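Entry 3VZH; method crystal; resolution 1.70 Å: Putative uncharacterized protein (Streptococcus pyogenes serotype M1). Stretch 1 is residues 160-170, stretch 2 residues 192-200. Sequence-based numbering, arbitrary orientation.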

# COMPACT_ATOMS: atom_id res chain seq x y z
N VAL A 160 0.26 18.53 -3.37
CA VAL A 160 0.72 18.98 -2.05
C VAL A 160 -0.04 18.22 -0.95
O VAL A 160 -1.30 18.12 -0.98
CB VAL A 160 0.49 20.50 -1.88
CG1 VAL A 160 1.03 20.95 -0.53
CG2 VAL A 160 1.22 21.29 -2.96
N SER A 161 0.72 17.65 -0.02
CA SER A 161 0.09 16.97 1.19
C SER A 161 -0.37 18.08 2.19
O SER A 161 0.31 19.13 2.35
CB SER A 161 1.14 16.20 1.91
OG SER A 161 0.66 15.58 3.16
N TYR A 162 -1.49 17.80 2.86
CA TYR A 162 -1.94 18.58 4.03
C TYR A 162 -0.74 18.73 5.01
O TYR A 162 -0.61 19.80 5.64
CB TYR A 162 -3.12 17.85 4.71
CG TYR A 162 -3.67 18.63 5.94
CD1 TYR A 162 -4.50 19.75 5.79
CD2 TYR A 162 -3.29 18.28 7.26
CE1 TYR A 162 -4.96 20.45 6.90
CE2 TYR A 162 -3.76 18.96 8.38
CZ TYR A 162 -4.61 20.00 8.22
OH TYR A 162 -5.04 20.63 9.33
N TYR A 163 0.10 17.68 5.12
CA TYR A 163 1.27 17.63 6.07
C TYR A 163 2.61 18.14 5.50
O TYR A 163 3.70 18.00 6.10
CB TYR A 163 1.34 16.23 6.73
CG TYR A 163 0.13 16.05 7.58
CD1 TYR A 163 -0.01 16.72 8.81
CD2 TYR A 163 -0.91 15.06 7.21
CE1 TYR A 163 -1.12 16.51 9.64
CE2 TYR A 163 -2.02 14.87 8.02
CZ TYR A 163 -2.11 15.61 9.23
OH TYR A 163 -3.20 15.46 10.01
N ASN A 164 2.55 18.78 4.35
CA ASN A 164 3.78 19.33 3.86
C ASN A 164 4.39 20.31 4.89
O ASN A 164 3.69 21.15 5.43
CB ASN A 164 3.52 20.10 2.58
CG ASN A 164 4.80 20.40 1.85
OD1 ASN A 164 5.75 19.65 1.93
ND2 ASN A 164 4.82 21.53 1.17
N GLY A 165 5.69 20.27 5.06
CA GLY A 165 6.36 21.23 5.99
C GLY A 165 6.58 20.69 7.41
O GLY A 165 7.31 21.29 8.19
N VAL A 166 6.01 19.53 7.77
CA VAL A 166 6.26 18.97 9.08
C VAL A 166 6.54 17.51 8.93
O VAL A 166 6.07 16.88 7.96
CB VAL A 166 5.07 19.14 10.10
CG1 VAL A 166 4.75 20.63 10.33
CG2 VAL A 166 3.84 18.38 9.62
N ASN A 167 7.27 16.97 9.89
CA ASN A 167 7.41 15.50 10.04
C ASN A 167 6.75 14.99 11.31
O ASN A 167 6.68 15.67 12.31
CB ASN A 167 8.86 15.06 10.09
CG ASN A 167 9.67 15.55 8.87
OD1 ASN A 167 9.13 15.93 7.84
ND2 ASN A 167 11.02 15.59 9.05
N ILE A 168 6.26 13.78 11.21
CA ILE A 168 5.79 13.06 12.42
C ILE A 168 6.20 11.61 12.45
O ILE A 168 5.91 10.86 11.55
CB ILE A 168 4.25 13.21 12.67
CG1 ILE A 168 3.76 12.41 13.91
CG2 ILE A 168 3.45 12.71 11.53
CD1 ILE A 168 2.45 12.98 14.45
N ASP A 169 6.83 11.24 13.58
CA ASP A 169 7.15 9.85 13.86
C ASP A 169 5.92 9.19 14.44
O ASP A 169 5.44 9.51 15.55
CB ASP A 169 8.35 9.86 14.84
CG ASP A 169 8.94 8.45 15.08
OD1 ASP A 169 10.12 8.37 15.43
OD2 ASP A 169 8.23 7.46 14.93
N LEU A 170 5.38 8.23 13.69
CA LEU A 170 4.22 7.49 14.09
C LEU A 170 4.61 6.30 14.98
O LEU A 170 3.74 5.61 15.44
CB LEU A 170 3.39 7.08 12.84
CG LEU A 170 2.88 8.33 12.05
CD1 LEU A 170 2.36 7.95 10.69
CD2 LEU A 170 1.83 9.07 12.79
N THR A 192 8.20 -1.77 12.26
CA THR A 192 9.27 -0.81 12.17
C THR A 192 8.78 0.59 12.45
O THR A 192 7.58 0.82 12.34
CB THR A 192 10.05 -0.93 10.81
OG1 THR A 192 11.43 -0.50 11.02
CG2 THR A 192 9.36 -0.13 9.60
N LYS A 193 9.72 1.45 12.89
CA LYS A 193 9.53 2.88 13.15
C LYS A 193 9.16 3.50 11.84
O LYS A 193 9.85 3.33 10.83
CB LYS A 193 10.77 3.59 13.79
CG LYS A 193 10.74 5.17 13.70
CD LYS A 193 11.98 5.83 14.30
CE LYS A 193 12.61 4.75 15.21
NZ LYS A 193 13.41 5.12 16.40
N THR A 194 8.04 4.21 11.83
CA THR A 194 7.46 4.70 10.59
C THR A 194 7.36 6.24 10.70
O THR A 194 6.68 6.74 11.59
CB THR A 194 6.08 3.98 10.34
OG1 THR A 194 6.27 2.52 10.22
CG2 THR A 194 5.36 4.58 9.07
N VAL A 195 8.05 7.02 9.87
CA VAL A 195 8.06 8.46 9.99
C VAL A 195 7.46 9.02 8.72
O VAL A 195 7.81 8.63 7.64
CB VAL A 195 9.50 9.01 10.13
CG1 VAL A 195 9.52 10.51 10.31
CG2 VAL A 195 10.16 8.34 11.34
N MET A 196 6.47 9.89 8.89
CA MET A 196 5.83 10.59 7.77
C MET A 196 6.47 11.98 7.60
O MET A 196 6.36 12.82 8.51
CB MET A 196 4.31 10.68 8.06
CG MET A 196 3.52 11.21 6.86
SD MET A 196 1.75 11.33 7.12
CE MET A 196 1.60 12.55 8.47
N LYS A 197 7.12 12.23 6.45
CA LYS A 197 7.90 13.45 6.26
C LYS A 197 7.24 14.23 5.17
O LYS A 197 7.15 13.75 4.02
CB LYS A 197 9.36 13.11 5.83
CG LYS A 197 10.10 12.27 6.90
CD LYS A 197 11.50 11.90 6.43
CE LYS A 197 12.33 11.31 7.56
NZ LYS A 197 13.25 10.34 6.90
N ASN A 198 6.68 15.42 5.48
CA ASN A 198 5.91 16.18 4.55
C ASN A 198 4.75 15.41 3.99
O ASN A 198 4.40 15.60 2.80
CB ASN A 198 6.83 16.69 3.43
CG ASN A 198 7.98 17.55 3.99
OD1 ASN A 198 7.73 18.48 4.70
ND2 ASN A 198 9.22 17.23 3.63
N GLY A 199 4.22 14.51 4.79
CA GLY A 199 3.15 13.61 4.31
C GLY A 199 3.59 12.33 3.60
O GLY A 199 2.71 11.54 3.18
N VAL A 200 4.90 12.14 3.43
CA VAL A 200 5.47 11.07 2.60
C VAL A 200 5.98 9.96 3.51
O VAL A 200 6.81 10.21 4.43
CB VAL A 200 6.67 11.54 1.75
CG1 VAL A 200 7.03 10.37 0.80
CG2 VAL A 200 6.23 12.75 0.90
O HOH W 1 4.29 14.58 7.67

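Strand 192-197 pairs antiparallel with strand 167-170, their axes approaching to 4.6 Å, and the loops at one end of the ladder continue the contact. K193 runs alongside D169, its CD 3.3 Å from D169 OD1, a contact of the aliphatic chain. T194 contributes its backbone: L170 N donates to T194 O at 2.9 Å. V195 faces D169 in a non-hydrogen-bonded pair, CA to CA 4.2 Å; V195 CG2 lies 3.9 Å from D169 CG, and V195 CA approaches I168 O at 3.6 Å in a CA-H...O contact. M196 forms the hydrogen-bonded pair with I168: M196 N donates to I168 O and I168 N to M196 O, both at 2.9 Å and nearly straight. Its extended side chain, on the same face as I168, turns at chi3 (p), placing CE 3.6 Å from I168 CG2 and over one face of the Y163 ring, 4.2 Å from the centroid, in a CH-pi contact; nearer the backbone, M196 CB meets L170 CD1 at 4.3 Å. K197 pairs with N167, CA to CA 4.3 Å, while its side-chain end leads away. It also opens a type I' turn to V200 that brings N198 and G199 against the turns of stretch 1. N198 binds through both backbone and side chain: its N donates to V166 O at 2.9 Å, its OD1 accepts from G165 N at 2.7 Å, and its CA lies 3.3 Å from Y163 O. At G199, the CA sits 3.4 Å from S161 OG, which also accepts from Y163 N at 2.9 Å; a CB on G199 would clash with that oxygen, and the backbone angles alone already call for glycine. Water 1 O knits the junction, donating to V166 O (2.9 Å) and M196 O (2.8 Å) and accepting from G199 N (2.9 Å).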